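Siderophore enterobactin esterase (Emericella nidulans, PDB 6GUO) hydrolyses the ester bonds of the bacterial xenosiderophore enterobactin, an activity required for release of its iron inside the fungal cell. Local coordinates at residues 162-167 with 286-291; 231-236 with 240-245. All coordinates share one frame; numbering follows the deposited sequence. Where two conformers were deposited one is given.

Interaction 1 (162-167 with 286-291)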
loop_
_atom_site.group_PDB
_atom_site.type_symbol
_atom_site.label_atom_id
_atom_site.label_comp_id
_atom_site.label_asym_id
_atom_site.label_seq_id
_atom_site.Cartn_x
_atom_site.Cartn_y
_atom_site.Cartn_z
ATOM N N PHE A 162 -12.687 -5.303 5.629
ATOM C CA PHE A 162 -12.102 -5.346 4.291
ATOM C C PHE A 162 -11.677 -6.762 3.951
ATOM O O PHE A 162 -11.062 -7.438 4.765
ATOM C CB PHE A 162 -10.886 -4.426 4.192
ATOM C CG PHE A 162 -10.207 -4.457 2.845
ATOM C CD1 PHE A 162 -10.451 -3.470 1.904
ATOM C CD2 PHE A 162 -9.323 -5.486 2.513
ATOM C CE1 PHE A 162 -9.828 -3.497 0.665
ATOM C CE2 PHE A 162 -8.703 -5.519 1.274
ATOM C CZ PHE A 162 -8.959 -4.524 0.351
ATOM N N GLY A 163 -11.981 -7.173 2.726
ATOM C CA GLY A 163 -11.458 -8.403 2.150
ATOM C C GLY A 163 -11.297 -8.278 0.642
ATOM O O GLY A 163 -12.029 -7.525 -0.002
ATOM N N HIS A 164 -10.321 -9.008 0.101
ATOM C CA HIS A 164 -10.048 -9.076 -1.334
ATOM C C HIS A 164 -10.250 -10.505 -1.845
ATOM O O HIS A 164 -9.901 -11.462 -1.153
ATOM C CB HIS A 164 -8.619 -8.615 -1.631
ATOM C CG HIS A 164 -8.210 -8.784 -3.063
ATOM N ND1 HIS A 164 -7.580 -9.916 -3.528
ATOM C CD2 HIS A 164 -8.327 -7.956 -4.128
ATOM C CE1 HIS A 164 -7.334 -9.780 -4.819
ATOM N NE2 HIS A 164 -7.778 -8.601 -5.206
ATOM N N SER A 165 -10.811 -10.624 -3.055
ATOM C CA SER A 165 -11.061 -11.916 -3.715
ATOM C C SER A 165 -12.037 -12.765 -2.877
ATOM O O SER A 165 -13.161 -12.315 -2.647
ATOM C CB SER A 165 -9.749 -12.629 -4.117
ATOM O OG SER A 165 -8.974 -13.077 -3.022
ATOM N N TYR A 166 -11.652 -13.957 -2.408
ATOM C CA TYR A 166 -12.517 -14.667 -1.449
ATOM C C TYR A 166 -12.839 -13.813 -0.221
ATOM O O TYR A 166 -13.934 -13.923 0.331
ATOM C CB TYR A 166 -11.910 -16.004 -1.004
ATOM C CG TYR A 166 -12.059 -17.162 -1.972
ATOM C CD1 TYR A 166 -12.821 -17.061 -3.147
ATOM C CD2 TYR A 166 -11.469 -18.388 -1.688
ATOM C CE1 TYR A 166 -12.954 -18.131 -4.008
ATOM C CE2 TYR A 166 -11.602 -19.465 -2.547
ATOM C CZ TYR A 166 -12.348 -19.331 -3.702
ATOM O OH TYR A 166 -12.486 -20.385 -4.566
ATOM N N GLY A 167 -11.891 -12.971 0.200
ATOM C CA GLY A 167 -12.140 -11.982 1.248
ATOM C C GLY A 167 -13.284 -11.028 0.931
ATOM O O GLY A 167 -14.065 -10.674 1.814
ATOM N N SER A 286 -2.280 -6.712 -8.526
ATOM C CA SER A 286 -1.812 -5.322 -8.440
ATOM C C SER A 286 -2.866 -4.362 -7.876
ATOM O O SER A 286 -2.513 -3.311 -7.359
ATOM C CB SER A 286 -1.302 -4.815 -9.796
ATOM O OG SER A 286 -2.362 -4.572 -10.707
ATOM N N VAL A 287 -4.145 -4.721 -7.966
ATOM C CA VAL A 287 -5.213 -3.864 -7.438
ATOM C C VAL A 287 -5.309 -3.857 -5.900
ATOM O O VAL A 287 -5.930 -2.957 -5.341
ATOM C CB VAL A 287 -6.587 -4.223 -8.060
ATOM C CG1 VAL A 287 -7.169 -5.491 -7.436
ATOM C CG2 VAL A 287 -7.563 -3.061 -7.943
ATOM N N ILE A 288 -4.694 -4.830 -5.220
ATOM C CA ILE A 288 -4.852 -4.975 -3.764
ATOM C C ILE A 288 -4.424 -3.707 -3.025
ATOM O O ILE A 288 -5.196 -3.155 -2.234
ATOM C CB ILE A 288 -4.102 -6.215 -3.214
ATOM C CG1 ILE A 288 -4.782 -7.492 -3.721
ATOM C CG2 ILE A 288 -4.082 -6.211 -1.685
ATOM C CD1 ILE A 288 -4.035 -8.776 -3.430
ATOM N N GLY A 289 -3.210 -3.243 -3.308
ATOM C CA GLY A 289 -2.658 -2.041 -2.683
ATOM C C GLY A 289 -3.535 -0.812 -2.876
ATOM O O GLY A 289 -3.958 -0.203 -1.892
ATOM N N PRO A 290 -3.823 -0.446 -4.143
ATOM C CA PRO A 290 -4.724 0.680 -4.429
ATOM C C PRO A 290 -6.123 0.548 -3.825
ATOM O O PRO A 290 -6.647 1.532 -3.291
ATOM C CB PRO A 290 -4.806 0.698 -5.960
ATOM C CG PRO A 290 -3.550 0.052 -6.420
ATOM C CD PRO A 290 -3.152 -0.935 -5.360
ATOM N N ALA A 291 -6.709 -0.649 -3.901
ATOM C CA ALA A 291 -8.062 -0.879 -3.376
ATOM C C ALA A 291 -8.115 -0.814 -1.849
ATOM O O ALA A 291 -9.087 -0.301 -1.285
ATOM C CB ALA A 291 -8.617 -2.202 -3.875
#
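His164, the last residue of strand 156-164, faces Ile288 in the first turn of helix 288-301, their CA atoms 7.1 Å apart, and no hydrogen bond joins the two backbones. The contact is made over the imidazole face. Ile288 CG1 stands 3.4 Å from the centroid of the His164 ring, only 5° off its normal, a CH-pi contact, while Ile288 CD1 leans over the ND1 and CE1 side of the same ring. With CG anti to the backbone N (chi1 174°), the imidazole is carried off the strand toward the helix. Val287 adds its CG1 methyl at the ring edge, 3.9 Å from His164 NE2. A flat ring suits this place because it gives the branched Ile288 a broad surface to lie on. Two residues earlier, Phe162 also starts out toward the helix at its CB, and its CE1 comes 3.8 Å from Ala291 O; the short side chain of Ala291 is consistent with this close approach.

Beyond His164 the chain turns sharply into helix 166-177. Gly163, Ser165 and Gly167 fit the GxSxG nucleophile elbow of alpha/beta-hydrolases, and the positive phi of Ser165 (62°), a strained backbone shape, is consistent with it. Gly163 and Gly167, having no side chain, let the chain pass close by itself at the turn, Gly163 beside Gly167 O and Gly167 beside His164 N. The imidazole of His164 also meets the ring of His284. Strand 184-188 touches Phe162, His164 and Ala291, Tyr279 of strand 273-279 packs on Val287 and Ala291, and Arg73 of the second subunit packs on Ile288.

Interaction 2 (231-236 with 240-245)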
loop_
_atom_site.group_PDB
_atom_site.type_symbol
_atom_site.label_atom_id
_atom_site.label_comp_id
_atom_site.label_asym_id
_atom_site.label_seq_id
_atom_site.Cartn_x
_atom_site.Cartn_y
_atom_site.Cartn_z
ATOM N N PRO A 231 -7.698 -9.202 -19.394
ATOM C CA PRO A 231 -6.260 -9.292 -19.140
ATOM C C PRO A 231 -5.394 -8.814 -20.305
ATOM O O PRO A 231 -5.810 -8.873 -21.466
ATOM C CB PRO A 231 -6.029 -10.783 -18.850
ATOM C CG PRO A 231 -7.235 -11.486 -19.342
ATOM C CD PRO A 231 -8.362 -10.513 -19.289
ATOM N N VAL A 232 -4.207 -8.327 -19.956
ATOM C CA VAL A 232 -3.226 -7.811 -20.896
ATOM C C VAL A 232 -1.989 -8.690 -20.783
ATOM O O VAL A 232 -1.507 -8.956 -19.680
ATOM C CB VAL A 232 -2.871 -6.345 -20.571
ATOM C CG1 VAL A 232 -1.738 -5.838 -21.459
ATOM C CG2 VAL A 232 -4.107 -5.465 -20.715
ATOM N N ARG A 233 -1.468 -9.129 -21.925
ATOM C CA ARG A 233 -0.322 -10.018 -21.930
ATOM C C ARG A 233 0.899 -9.304 -21.369
ATOM O O ARG A 233 1.215 -8.183 -21.780
ATOM C CB ARG A 233 -0.026 -10.526 -23.334
ATOM C CG ARG A 233 1.050 -11.592 -23.346
ATOM C CD ARG A 233 1.031 -12.384 -24.629
ATOM N NE ARG A 233 2.059 -13.417 -24.616
ATOM C CZ ARG A 233 2.402 -14.160 -25.664
ATOM N NH1 ARG A 233 1.799 -14.004 -26.846
ATOM N NH2 ARG A 233 3.359 -15.075 -25.534
ATOM N N GLN A 234 1.567 -9.947 -20.413
ATOM C CA GLN A 234 2.757 -9.369 -19.803
ATOM C C GLN A 234 3.954 -9.581 -20.718
ATOM O O GLN A 234 3.928 -10.441 -21.605
ATOM C CB GLN A 234 2.993 -9.953 -18.407
ATOM C CG GLN A 234 1.851 -9.674 -17.432
ATOM C CD GLN A 234 1.451 -8.198 -17.380
ATOM O OE1 GLN A 234 2.282 -7.321 -17.111
ATOM N NE2 GLN A 234 0.177 -7.919 -17.650
ATOM N N ARG A 235 4.986 -8.768 -20.505
ATOM C CA ARG A 235 6.165 -8.731 -21.374
ATOM C C ARG A 235 6.804 -10.107 -21.521
ATOM O O ARG A 235 7.134 -10.524 -22.632
ATOM C CB ARG A 235 7.195 -7.737 -20.829
ATOM C CG ARG A 235 8.384 -7.486 -21.749
ATOM C CD ARG A 235 9.305 -6.425 -21.171
ATOM N NE ARG A 235 9.802 -6.795 -19.845
ATOM C CZ ARG A 235 10.778 -7.671 -19.594
ATOM N NH1 ARG A 235 11.128 -7.917 -18.333
ATOM N NH2 ARG A 235 11.414 -8.307 -20.579
ATOM N N VAL A 236 6.975 -10.787 -20.389
ATOM C CA VAL A 236 7.482 -12.152 -20.340
ATOM C C VAL A 236 6.316 -13.038 -19.900
ATOM O O VAL A 236 5.976 -13.102 -18.714
ATOM C CB VAL A 236 8.676 -12.287 -19.366
ATOM C CG1 VAL A 236 9.289 -13.678 -19.457
ATOM C CG2 VAL A 236 9.732 -11.227 -19.660
ATOM N N GLU A 240 0.255 -19.812 -24.112
ATOM C CA GLU A 240 -0.711 -20.638 -23.394
ATOM C C GLU A 240 -0.991 -20.148 -21.985
ATOM O O GLU A 240 -2.133 -20.222 -21.542
ATOM C CB GLU A 240 -0.289 -22.115 -23.375
ATOM C CG GLU A 240 -0.295 -22.786 -24.744
ATOM C CD GLU A 240 -1.496 -22.401 -25.604
ATOM O OE1 GLU A 240 -2.626 -22.757 -25.220
ATOM O OE2 GLU A 240 -1.292 -21.732 -26.655
ATOM N N MET A 241 0.026 -19.636 -21.290
ATOM C CA MET A 241 -0.197 -19.082 -19.954
ATOM C C MET A 241 -1.086 -17.837 -20.012
ATOM O O MET A 241 -1.946 -17.669 -19.156
ATOM C CB MET A 241 1.120 -18.804 -19.215
ATOM C CG MET A 241 1.862 -20.065 -18.770
ATOM S SD MET A 241 0.988 -21.111 -17.582
ATOM C CE MET A 241 1.933 -22.628 -17.721
ATOM N N PHE A 242 -0.907 -16.995 -21.031
ATOM C CA PHE A 242 -1.806 -15.856 -21.251
ATOM C C PHE A 242 -3.237 -16.300 -21.587
ATOM O O PHE A 242 -4.203 -15.741 -21.065
ATOM C CB PHE A 242 -1.277 -14.930 -22.355
ATOM C CG PHE A 242 -2.204 -13.787 -22.677
ATOM C CD1 PHE A 242 -2.537 -12.856 -21.697
ATOM C CD2 PHE A 242 -2.769 -13.653 -23.945
ATOM C CE1 PHE A 242 -3.401 -11.806 -21.977
ATOM C CE2 PHE A 242 -3.635 -12.603 -24.232
ATOM C CZ PHE A 242 -3.951 -11.678 -23.246
ATOM N N LYS A 243 -3.371 -17.298 -22.456
ATOM C CA LYS A 243 -4.697 -17.803 -22.829
ATOM C C LYS A 243 -5.437 -18.439 -21.646
ATOM O O LYS A 243 -6.662 -18.304 -21.545
ATOM C CB LYS A 243 -4.599 -18.757 -24.018
ATOM C CG LYS A 243 -4.221 -18.029 -25.293
ATOM C CD LYS A 243 -3.887 -18.975 -26.423
ATOM C CE LYS A 243 -3.354 -18.209 -27.620
ATOM N NZ LYS A 243 -3.073 -19.118 -28.763
ATOM N N ARG A 244 -4.696 -19.101 -20.752
ATOM C CA ARG A 244 -5.250 -19.579 -19.472
ATOM C C ARG A 244 -5.844 -18.434 -18.654
ATOM O O ARG A 244 -6.935 -18.569 -18.107
ATOM C CB ARG A 244 -4.184 -20.285 -18.624
ATOM C CG ARG A 244 -3.841 -21.696 -19.069
ATOM C CD ARG A 244 -2.508 -22.142 -18.475
ATOM N NE ARG A 244 -2.438 -23.585 -18.241
ATOM C CZ ARG A 244 -2.355 -24.525 -19.186
ATOM N NH1 ARG A 244 -2.344 -24.213 -20.485
ATOM N NH2 ARG A 244 -2.294 -25.806 -18.828
ATOM N N ARG A 245 -5.119 -17.317 -18.574
ATOM C CA ARG A 245 -5.605 -16.129 -17.866
ATOM C C ARG A 245 -6.848 -15.539 -18.540
ATOM O O ARG A 245 -7.777 -15.114 -17.854
ATOM C CB ARG A 245 -4.501 -15.070 -17.703
ATOM C CG ARG A 245 -3.339 -15.539 -16.834
ATOM C CD ARG A 245 -2.528 -14.399 -16.241
ATOM N NE ARG A 245 -1.938 -13.517 -17.261
ATOM C CZ ARG A 245 -2.275 -12.243 -17.495
ATOM N NH1 ARG A 245 -3.236 -11.624 -16.806
ATOM N NH2 ARG A 245 -1.632 -11.567 -18.445
#
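Arg233 and Phe242 both set CG anti to the backbone N (chi1 177° in Phe242), which lets the extended arginine chain pass obliquely over one face of the phenyl ring; Arg245 instead has CG anti to its carbonyl carbon and bends at chi3, which turns its guanidinium toward the loop. Phe242 is the centre of the contact. Arg233 CB sits over the middle of its ring, 3.8 Å from the centroid and 11° off the normal, a CH-pi contact. Arg233 CG and CD follow above the rim near Phe242 CG, and the guanidinium lies beyond the ring and does not stack on it. Phe242 CE1 reaches the backbone at Arg233 N, 3.3 Å away, and Pro231 O approaches the ring edge at CZ. Arginine suits an exposed site like this: its methylene chain covers one face of the aromatic ring while its charged end forms a salt bridge with the Asp239 carboxylate and a hydrogen bond with the backbone oxygen of Glu237.

Arg245 comes in at the edge of the Phe242 ring. Its NH2 donates to Val232 O at 2.9 Å, with an N-H...O angle of 147°. The oxygen lies in the guanidinium plane, whereas the donor stands well above the carbonyl plane. The same oxygen takes a second, weak bond from Gln234 NE2 at 2.8 Å. Arg245 NH1 lies 3.6 Å from Pro231 CB, the rigid ring giving the guanidinium an apolar neighbour, and Arg245 NE is paired with Glu237. The loop between strand 219-225 and helix 239-252 thus folds back on the first turns of that helix; Pro231 also rests on Gln246 and Ala249 farther along it, and Gln234 packs on Asn301 of the second subunit.

In the fold
Interaction 1 is buried near the middle of the chain and interaction 2 lies on the surface, their centres 21 Å apart and their nearest atoms about 8 Å. They share no helix or strand: the first brings a central strand and the start of helix 288-301 together across 119 residues, the second closes a short loop onto the helix that follows it, and this local loop-on-helix contact is nested inside the chain loop spanned by the first. Chemistry follows position. The buried contact is largely van der Waals and CH-pi, with no hydrogen bond between its segments; the surface one combines a CH-pi contact with an arginine-to-backbone hydrogen bond and charges paired to neighbouring acids. Both touch the second subunit of the homodimer.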